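Local coordinates for precorrin-8x Methyl Mutase (PDB 1V9C), which probably catalyses the methyl shift that turns precorrin-8X into hydrogenobyrinate, an isomerisation on the route to adenosylcobalamin, at residues P31-M36 with A195-L200; L95-V101 with A115-A120; V166-K170 with V182-K187. All coordinates share one frame; numbering follows the deposited sequence.

Contact 1 of 3, residues P31-M36 with A195-L200; sequences PVVRRM and AALHAL. With SO4 (sulfate ion), chain E; SO4 (sulfate ion), chain F.
R35 lies across the helix 195-200 with its aliphatic part over A195 and A199 and its guanidinium against H198. Its CG comes within 3.1 Å of the carbonyl O of A195, and the CB of H198 sits over one guanidinium face, toward the rim, 3.7 Å from R35 NE. The edge of the same flat group faces two sulfates, probably taken up from the crystallisation liquor. R35 NE gives a nearly straight bond of 2.8 Å to O3 of the chain E sulfate, and R35 NH2 gives one of 2.7 Å to its O2; R35 NH1 reaches O3 of the chain F sulfate at 2.8 Å, while R35 NH2 also donates to that ion's O1, more bent at 140°. H198 ND1 bonds O1 of the chain E sulfate at 3.0 Å, the oxygen lying near the imidazole plane. The opposite ring nitrogen, NE2, accepts from the backbone N of N81, which leaves ND1 to donate and helps fix the turn of the ring.

The arginine gets there because CG is anti to its backbone N (chi1 -169°) and the chain bends at chi2. Beneath it the axes of segments 31-36 and 195-200 come within 8.2 Å, their directions 139° apart, a spacing that the alanines A195, A196 and A199 allow. V32 fits against them: CG1 meets A196 CB, and CG2 meets both A199 CB and, at 4.1 Å, L200 CD2. M36 covers A195 and A196 from the next turn. Strand 49-51 and helix 55-65 extend this apolar layer, through F51 on V32 and V56, L60 and I63 on L200.

An apolar seam thus carries an anion-binding rim. R35 and H198, with R202, hold sulfate here, so this rim can accept anionic oxygens; whether a substrate carboxylate uses it is not decided by this model.

Contact 2 of 3, residues L95-V101 with A115-A120; sequences LLAHPEV and AAVAYA
With CG anti to the backbone N (chi1 173°), Y119 swings its ring out from helix 115-120 toward H98, whose own CG is likewise anti to its N (chi1 -161°). The two rings meet obliquely, centroids 4.9 Å apart and planes at 44°, with CE2 of Y119 over one face of the imidazole, near its rim. E100 adds its CB, 3.6 Å from Y119 CE1, and V101 crosses the base of the tyrosine at about a right angle, CG2 lying 3.7 Å from Y119 CB.

H98 is the N-cap of helix 99-107: its ND1 accepts a weak bond from E100 N, at the imidazole edge. The type I turn L95-H98 leads from strand 92-94, an edge strand of the doubly wound sheet, into that helix, so the contact packs the strand's exit and the helix start against helix 112-122. With Y119 cut back to an alanine, a gap would probably open between H98, E100 and V101, and the H98 ring would lose the carbon over its face.

Further along, V101 CG1 rests 3.5 Å from A116 N. L95 CB and L96 CD2 both touch A116 CB, while L95 CD1 reaches A120 CB at 3.9 Å.

Contact 3 of 3, residues V166-K170 with V182-K187; sequences VLEAK and VTEGRK. With SO4 (sulfate ion), chain G.
The first turn of helix 166-174 faces the end of strand 180-183 and the loop after it, with CA atoms 6.0 Å apart at L167 and G185 and 7.0 Å apart at K170 and V182. K170 bridges the two. Its CG is anti to the carbonyl carbon (chi1 -66°) and the chain beyond is extended, which carries NZ across into a cluster of backbone carbonyls. K170 NZ donates to T183 O, modelled so close that the length is doubtful, and to G185 O at 2.9 Å, where it stands well above the carbonyl plane. K187 O is also 2.9 Å from K170 NZ, and P160 O in the loop after strand 155-158 takes a further bond from it. The buried ammonium is therefore held by main-chain oxygens, whose partial negative charge would probably favour its charged form. T183 OG1 donates to K187 O at 2.8 Å and ties the loop back onto the strand end.

G185 O is also covered by apolar groups, V166 CG1 and L167 CD2. The backbone of G185 itself, at phi 95° and psi -154°, would jam a side chain against the preceding carbonyl. L167 crosses R186 at about a right angle, its CD1 near NH2. Beyond them a sulfate, probably from the crystallisation liquor, sits at the start of the helix: L167 N bonds its O4 at 3.0 Å, E168 N makes a weak bond to O2, N165 N adds another, and the R186 guanidinium turns its edge to the ion, NH2 lying 2.7 Å from the sulfate's O3.

The helix and strand belong to the beta-alpha-beta unit 155-158, 166-174, 180-183. Helix 137-147 packs on V166 and A169, strand 49-51 pairs with V182 through R50, and R186 touches A41 of the second subunit.

In the fold
All three contacts build on one six-stranded, doubly wound sheet in an alpha/beta protein of the CobH/CbiC family. Along the chain, contact 1 joins an early helix, 30-40, to the last one, 190-205, and so spans the other two; contact 2 closes before contact 3 begins. Contacts 1 and 2 lie on opposite sides of the chain's centre, their own centres about 26 Å apart. Contact 2 stands beyond edge strand 92-94, with its centre about 23 Å from that of contact 3. Contacts 1 and 3 have centres about 18 Å apart but touch, M36 CE meeting T183 CG2 at 3.6 Å, and strand 180-183 runs on to helix 190-205. Contact 1 thus brings early and late parts of the chain together, next to the beta-alpha-beta unit of contact 3.

Contact 1 of 3, residues P31-M36 with A195-L200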
loop_
_atom_site.group_PDB
_atom_site.type_symbol
_atom_site.label_atom_id
_atom_site.label_comp_id
_atom_site.label_asym_id
_atom_site.label_seq_id
_atom_site.Cartn_x
_atom_site.Cartn_y
_atom_site.Cartn_z
ATOM N N PRO B 31 4.207 -14.943 -12.691
ATOM C CA PRO B 31 3.065 -14.027 -12.688
ATOM C C PRO B 31 2.902 -13.308 -11.355
ATOM O O PRO B 31 2.366 -12.211 -11.293
ATOM C CB PRO B 31 1.882 -14.939 -12.999
ATOM C CG PRO B 31 2.500 -16.050 -13.786
ATOM C CD PRO B 31 3.762 -16.308 -13.006
ATOM N N VAL B 32 3.369 -13.933 -10.282
ATOM C CA VAL B 32 3.262 -13.316 -8.971
ATOM C C VAL B 32 4.303 -12.212 -8.819
ATOM O O VAL B 32 3.994 -11.113 -8.358
ATOM C CB VAL B 32 3.449 -14.376 -7.867
ATOM C CG1 VAL B 32 3.538 -13.721 -6.501
ATOM C CG2 VAL B 32 2.294 -15.368 -7.923
ATOM N N VAL B 33 5.535 -12.505 -9.231
ATOM C CA VAL B 33 6.626 -11.544 -9.103
ATOM C C VAL B 33 6.422 -10.348 -10.017
ATOM O O VAL B 33 6.726 -9.219 -9.641
ATOM C CB VAL B 33 8.005 -12.192 -9.409
ATOM C CG1 VAL B 33 9.108 -11.179 -9.205
ATOM C CG2 VAL B 33 8.245 -13.399 -8.482
ATOM N N ARG B 34 5.904 -10.618 -11.209
ATOM C CA ARG B 34 5.621 -9.601 -12.207
ATOM C C ARG B 34 4.631 -8.602 -11.615
ATOM O O ARG B 34 4.850 -7.396 -11.664
ATOM C CB ARG B 34 5.007 -10.256 -13.452
ATOM C CG ARG B 34 4.683 -9.291 -14.580
ATOM C CD ARG B 34 3.576 -9.831 -15.480
ATOM N NE ARG B 34 3.974 -10.960 -16.315
ATOM C CZ ARG B 34 3.198 -12.013 -16.561
ATOM N NH1 ARG B 34 1.985 -12.085 -16.024
ATOM N NH2 ARG B 34 3.619 -12.984 -17.364
ATOM N N ARG B 35 3.548 -9.126 -11.043
ATOM C CA ARG B 35 2.509 -8.305 -10.440
ATOM C C ARG B 35 3.048 -7.446 -9.297
ATOM O O ARG B 35 2.701 -6.284 -9.163
ATOM C CB ARG B 35 1.372 -9.198 -9.942
ATOM C CG ARG B 35 0.155 -8.424 -9.559
ATOM C CD ARG B 35 -1.040 -8.949 -10.293
ATOM N NE ARG B 35 -2.153 -8.010 -10.244
ATOM C CZ ARG B 35 -3.267 -8.150 -10.952
ATOM N NH1 ARG B 35 -3.414 -9.190 -11.762
ATOM N NH2 ARG B 35 -4.225 -7.245 -10.861
ATOM N N MET B 36 3.929 -8.020 -8.488
ATOM C CA MET B 36 4.501 -7.285 -7.379
ATOM C C MET B 36 5.380 -6.136 -7.876
ATOM O O MET B 36 5.415 -5.076 -7.250
ATOM C CB MET B 36 5.312 -8.232 -6.493
ATOM C CG MET B 36 4.492 -9.372 -5.948
ATOM S SD MET B 36 5.429 -10.714 -5.209
ATOM C CE MET B 36 6.288 -9.861 -3.918
ATOM N N ALA B 195 -0.894 -7.241 -4.327
ATOM C CA ALA B 195 -0.486 -7.629 -5.685
ATOM C C ALA B 195 -0.296 -9.137 -5.833
ATOM O O ALA B 195 -0.703 -9.727 -6.836
ATOM C CB ALA B 195 0.800 -6.887 -6.079
ATOM N N ALA B 196 0.337 -9.749 -4.837
ATOM C CA ALA B 196 0.564 -11.190 -4.835
ATOM C C ALA B 196 -0.785 -11.938 -4.759
ATOM O O ALA B 196 -0.990 -12.935 -5.450
ATOM C CB ALA B 196 1.461 -11.584 -3.641
ATOM N N LEU B 197 -1.699 -11.459 -3.917
ATOM C CA LEU B 197 -3.014 -12.092 -3.813
ATOM C C LEU B 197 -3.756 -11.920 -5.141
ATOM O O LEU B 197 -4.298 -12.880 -5.667
ATOM C CB LEU B 197 -3.828 -11.483 -2.656
ATOM C CG LEU B 197 -3.336 -11.932 -1.270
ATOM C CD1 LEU B 197 -3.924 -11.107 -0.136
ATOM C CD2 LEU B 197 -3.723 -13.392 -1.111
ATOM N N HIS B 198 -3.771 -10.707 -5.697
ATOM C CA HIS B 198 -4.448 -10.526 -6.970
ATOM C C HIS B 198 -3.862 -11.461 -8.020
ATOM O O HIS B 198 -4.589 -12.022 -8.829
ATOM C CB HIS B 198 -4.365 -9.070 -7.420
ATOM C CG HIS B 198 -5.352 -8.177 -6.731
ATOM N ND1 HIS B 198 -5.137 -6.829 -6.541
ATOM C CD2 HIS B 198 -6.560 -8.444 -6.180
ATOM C CE1 HIS B 198 -6.162 -6.303 -5.899
ATOM N NE2 HIS B 198 -7.040 -7.263 -5.665
ATOM N N ALA B 199 -2.550 -11.663 -7.983
ATOM C CA ALA B 199 -1.918 -12.548 -8.951
ATOM C C ALA B 199 -2.388 -13.975 -8.728
ATOM O O ALA B 199 -2.620 -14.706 -9.682
ATOM C CB ALA B 199 -0.405 -12.474 -8.833
ATOM N N LEU B 200 -2.533 -14.370 -7.468
ATOM C CA LEU B 200 -2.975 -15.725 -7.163
ATOM C C LEU B 200 -4.388 -15.957 -7.640
ATOM O O LEU B 200 -4.681 -16.997 -8.221
ATOM C CB LEU B 200 -2.862 -16.015 -5.665
ATOM C CG LEU B 200 -1.397 -16.135 -5.224
ATOM C CD1 LEU B 200 -1.294 -16.380 -3.725
ATOM C CD2 LEU B 200 -0.746 -17.248 -6.016
HETATM S S SO4 E . -2.669 -4.800 -8.371
HETATM O O1 SO4 E . -3.216 -4.559 -7.022
HETATM O O2 SO4 E . -3.757 -5.015 -9.336
HETATM O O3 SO4 E . -1.831 -6.005 -8.335
HETATM O O4 SO4 E . -1.866 -3.635 -8.785
HETATM S S SO4 F . -6.660 -9.034 -13.121
HETATM O O1 SO4 F . -6.586 -8.716 -11.687
HETATM O O2 SO4 F . -7.883 -9.809 -13.402
HETATM O O3 SO4 F . -5.471 -9.813 -13.507
HETATM O O4 SO4 F . -6.684 -7.784 -13.898
#

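Contact 2 of 3, residues L95-V101 with A115-A120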
loop_
_atom_site.group_PDB
_atom_site.type_symbol
_atom_site.label_atom_id
_atom_site.label_comp_id
_atom_site.label_asym_id
_atom_site.label_seq_id
_atom_site.Cartn_x
_atom_site.Cartn_y
_atom_site.Cartn_z
ATOM N N LEU B 95 -7.411 -8.884 11.028
ATOM C CA LEU B 95 -7.217 -9.225 12.431
ATOM C C LEU B 95 -6.757 -8.123 13.392
ATOM O O LEU B 95 -7.426 -7.865 14.393
ATOM C CB LEU B 95 -6.273 -10.429 12.531
ATOM C CG LEU B 95 -6.755 -11.725 11.864
ATOM C CD1 LEU B 95 -5.690 -12.808 11.971
ATOM C CD2 LEU B 95 -8.041 -12.189 12.522
ATOM N N LEU B 96 -5.632 -7.475 13.100
ATOM C CA LEU B 96 -5.098 -6.428 13.976
ATOM C C LEU B 96 -6.044 -5.291 14.344
ATOM O O LEU B 96 -5.937 -4.720 15.429
ATOM C CB LEU B 96 -3.813 -5.841 13.389
ATOM C CG LEU B 96 -2.604 -6.773 13.429
ATOM C CD1 LEU B 96 -1.382 -6.014 12.946
ATOM C CD2 LEU B 96 -2.372 -7.281 14.845
ATOM N N ALA B 97 -6.966 -4.952 13.452
ATOM C CA ALA B 97 -7.911 -3.882 13.739
ATOM C C ALA B 97 -9.263 -4.465 14.130
ATOM O O ALA B 97 -10.222 -3.729 14.333
ATOM C CB ALA B 97 -8.064 -2.975 12.525
ATOM N N HIS B 98 -9.327 -5.791 14.233
ATOM C CA HIS B 98 -10.560 -6.488 14.593
ATOM C C HIS B 98 -11.029 -6.076 15.996
ATOM O O HIS B 98 -10.217 -5.922 16.913
ATOM C CB HIS B 98 -10.328 -7.999 14.539
ATOM C CG HIS B 98 -11.585 -8.803 14.441
ATOM N ND1 HIS B 98 -12.581 -8.749 15.390
ATOM C CD2 HIS B 98 -12.004 -9.690 13.506
ATOM C CE1 HIS B 98 -13.559 -9.567 15.047
ATOM N NE2 HIS B 98 -13.234 -10.152 13.908
ATOM N N PRO B 99 -12.349 -5.888 16.174
ATOM C CA PRO B 99 -12.953 -5.491 17.451
ATOM C C PRO B 99 -12.563 -6.368 18.640
ATOM O O PRO B 99 -11.966 -5.884 19.605
ATOM C CB PRO B 99 -14.449 -5.559 17.156
ATOM C CG PRO B 99 -14.517 -5.194 15.719
ATOM C CD PRO B 99 -13.383 -6.001 15.132
ATOM N N GLU B 100 -12.911 -7.651 18.570
ATOM C CA GLU B 100 -12.601 -8.587 19.641
ATOM C C GLU B 100 -11.119 -8.570 19.960
ATOM O O GLU B 100 -10.731 -8.479 21.127
ATOM C CB GLU B 100 -13.043 -10.005 19.269
ATOM C CG GLU B 100 -14.499 -10.312 19.622
ATOM C CD GLU B 100 -15.417 -10.372 18.409
ATOM O OE1 GLU B 100 -15.490 -9.375 17.660
ATOM O OE2 GLU B 100 -16.072 -11.421 18.208
ATOM N N VAL B 101 -10.299 -8.646 18.912
ATOM C CA VAL B 101 -8.846 -8.629 19.048
ATOM C C VAL B 101 -8.359 -7.387 19.792
ATOM O O VAL B 101 -7.574 -7.482 20.740
ATOM C CB VAL B 101 -8.154 -8.668 17.663
ATOM C CG1 VAL B 101 -6.667 -8.406 17.819
ATOM C CG2 VAL B 101 -8.383 -10.016 16.999
ATOM N N ALA B 115 -3.117 -11.157 20.387
ATOM C CA ALA B 115 -4.557 -11.290 20.476
ATOM C C ALA B 115 -5.081 -11.738 19.124
ATOM O O ALA B 115 -5.939 -12.618 19.045
ATOM C CB ALA B 115 -5.182 -9.956 20.869
ATOM N N ALA B 116 -4.548 -11.134 18.062
ATOM C CA ALA B 116 -4.965 -11.449 16.697
ATOM C C ALA B 116 -4.838 -12.933 16.364
ATOM O O ALA B 116 -5.807 -13.560 15.945
ATOM C CB ALA B 116 -4.162 -10.618 15.704
ATOM N N VAL B 117 -3.646 -13.492 16.536
ATOM C CA VAL B 117 -3.432 -14.911 16.255
ATOM C C VAL B 117 -4.276 -15.773 17.199
ATOM O O VAL B 117 -5.070 -16.608 16.756
ATOM C CB VAL B 117 -1.954 -15.309 16.438
ATOM C CG1 VAL B 117 -1.754 -16.746 15.997
ATOM C CG2 VAL B 117 -1.060 -14.378 15.651
ATOM N N ALA B 118 -4.087 -15.565 18.500
ATOM C CA ALA B 118 -4.827 -16.300 19.520
ATOM C C ALA B 118 -6.303 -16.293 19.161
ATOM O O ALA B 118 -6.961 -17.331 19.178
ATOM C CB ALA B 118 -4.618 -15.658 20.887
ATOM N N TYR B 119 -6.820 -15.115 18.836
ATOM C CA TYR B 119 -8.216 -14.996 18.453
ATOM C C TYR B 119 -8.489 -15.863 17.227
ATOM O O TYR B 119 -9.376 -16.715 17.245
ATOM C CB TYR B 119 -8.562 -13.549 18.121
ATOM C CG TYR B 119 -9.958 -13.400 17.558
ATOM C CD1 TYR B 119 -11.063 -13.324 18.399
ATOM C CD2 TYR B 119 -10.179 -13.401 16.178
ATOM C CE1 TYR B 119 -12.353 -13.254 17.886
ATOM C CE2 TYR B 119 -11.471 -13.333 15.655
ATOM C CZ TYR B 119 -12.552 -13.262 16.517
ATOM O OH TYR B 119 -13.832 -13.210 16.019
ATOM N N ALA B 120 -7.716 -15.628 16.165
ATOM C CA ALA B 120 -7.854 -16.358 14.908
ATOM C C ALA B 120 -7.794 -17.854 15.128
ATOM O O ALA B 120 -8.611 -18.598 14.598
ATOM C CB ALA B 120 -6.758 -15.943 13.936
#

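Contact 3 of 3, residues V166-K170 with V182-K187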
loop_
_atom_site.group_PDB
_atom_site.type_symbol
_atom_site.label_atom_id
_atom_site.label_comp_id
_atom_site.label_asym_id
_atom_site.label_seq_id
_atom_site.Cartn_x
_atom_site.Cartn_y
_atom_site.Cartn_z
ATOM N N VAL B 166 11.777 -7.332 11.381
ATOM C CA VAL B 166 11.460 -7.771 10.032
ATOM C C VAL B 166 12.287 -8.947 9.510
ATOM O O VAL B 166 11.731 -9.961 9.051
ATOM C CB VAL B 166 11.577 -6.588 9.032
ATOM C CG1 VAL B 166 11.381 -7.080 7.602
ATOM C CG2 VAL B 166 10.527 -5.533 9.362
ATOM N N LEU B 167 13.610 -8.816 9.569
ATOM C CA LEU B 167 14.486 -9.867 9.066
ATOM C C LEU B 167 14.303 -11.196 9.789
ATOM O O LEU B 167 14.260 -12.254 9.158
ATOM C CB LEU B 167 15.945 -9.413 9.146
ATOM C CG LEU B 167 16.243 -8.074 8.454
ATOM C CD1 LEU B 167 17.755 -7.834 8.443
ATOM C CD2 LEU B 167 15.690 -8.079 7.022
ATOM N N GLU B 168 14.158 -11.144 11.108
ATOM C CA GLU B 168 13.996 -12.367 11.880
ATOM C C GLU B 168 12.611 -12.980 11.703
ATOM O O GLU B 168 12.455 -14.200 11.722
ATOM C CB GLU B 168 14.282 -12.089 13.358
ATOM C CG GLU B 168 13.074 -12.101 14.259
ATOM C CD GLU B 168 13.441 -11.869 15.709
ATOM O OE1 GLU B 168 13.991 -10.787 16.011
ATOM O OE2 GLU B 168 13.183 -12.765 16.542
ATOM N N ALA B 169 11.609 -12.125 11.525
ATOM C CA ALA B 169 10.238 -12.583 11.332
ATOM C C ALA B 169 10.143 -13.412 10.052
ATOM O O ALA B 169 9.425 -14.418 9.989
ATOM C CB ALA B 169 9.298 -11.390 11.247
ATOM N N LYS B 170 10.874 -12.987 9.031
ATOM C CA LYS B 170 10.861 -13.700 7.773
ATOM C C LYS B 170 11.635 -15.011 7.902
ATOM O O LYS B 170 11.194 -16.044 7.399
ATOM C CB LYS B 170 11.428 -12.808 6.669
ATOM C CG LYS B 170 10.515 -11.614 6.403
ATOM C CD LYS B 170 11.132 -10.580 5.495
ATOM C CE LYS B 170 10.148 -9.442 5.260
ATOM N NZ LYS B 170 10.555 -8.573 4.137
ATOM N N VAL B 182 7.901 -15.001 0.401
ATOM C CA VAL B 182 8.541 -13.960 1.161
ATOM C C VAL B 182 9.288 -12.945 0.302
ATOM O O VAL B 182 9.753 -13.270 -0.788
ATOM C CB VAL B 182 9.542 -14.618 2.168
ATOM C CG1 VAL B 182 10.562 -13.620 2.643
ATOM C CG2 VAL B 182 8.784 -15.167 3.368
ATOM N N THR B 183 9.380 -11.713 0.793
ATOM C CA THR B 183 10.157 -10.674 0.121
ATOM C C THR B 183 11.360 -10.517 1.050
ATOM O O THR B 183 11.257 -9.953 2.137
ATOM C CB THR B 183 9.407 -9.307 0.006
ATOM O OG1 THR B 183 8.937 -8.889 1.293
ATOM C CG2 THR B 183 8.235 -9.422 -0.955
ATOM N N GLU B 184 12.489 -11.067 0.621
ATOM C CA GLU B 184 13.731 -11.039 1.387
ATOM C C GLU B 184 14.148 -9.617 1.748
ATOM O O GLU B 184 13.988 -8.696 0.951
ATOM C CB GLU B 184 14.849 -11.693 0.565
ATOM C CG GLU B 184 14.517 -13.076 0.017
ATOM C CD GLU B 184 15.164 -14.202 0.802
ATOM O OE1 GLU B 184 14.728 -14.473 1.944
ATOM O OE2 GLU B 184 16.121 -14.808 0.272
ATOM N N GLY B 185 14.663 -9.441 2.961
ATOM C CA GLY B 185 15.123 -8.137 3.380
ATOM C C GLY B 185 14.146 -7.295 4.170
ATOM O O GLY B 185 13.252 -7.828 4.836
ATOM N N ARG B 186 14.329 -5.974 4.097
ATOM C CA ARG B 186 13.477 -5.039 4.820
ATOM C C ARG B 186 12.281 -4.573 3.990
ATOM O O ARG B 186 11.350 -3.979 4.530
ATOM C CB ARG B 186 14.280 -3.815 5.269
ATOM C CG ARG B 186 15.626 -4.173 5.831
ATOM C CD ARG B 186 16.015 -3.310 6.995
ATOM N NE ARG B 186 16.143 -4.136 8.190
ATOM C CZ ARG B 186 16.706 -3.738 9.323
ATOM N NH1 ARG B 186 17.199 -2.511 9.427
ATOM N NH2 ARG B 186 16.784 -4.573 10.346
ATOM N N LYS B 187 12.314 -4.847 2.692
ATOM C CA LYS B 187 11.237 -4.444 1.799
ATOM C C LYS B 187 10.037 -5.359 1.846
ATOM O O LYS B 187 10.159 -6.549 2.125
ATOM C CB LYS B 187 11.723 -4.365 0.356
ATOM C CG LYS B 187 12.640 -3.207 0.096
ATOM C CD LYS B 187 12.878 -3.013 -1.380
ATOM C CE LYS B 187 13.632 -1.721 -1.601
ATOM N NZ LYS B 187 13.677 -1.369 -3.034
HETATM S S SO4 G . 15.468 -7.002 12.431
HETATM O O1 SO4 G . 15.186 -6.243 13.660
HETATM O O2 SO4 G . 15.319 -8.456 12.677
HETATM O O3 SO4 G . 16.860 -6.732 12.000
HETATM O O4 SO4 G . 14.533 -6.565 11.371
#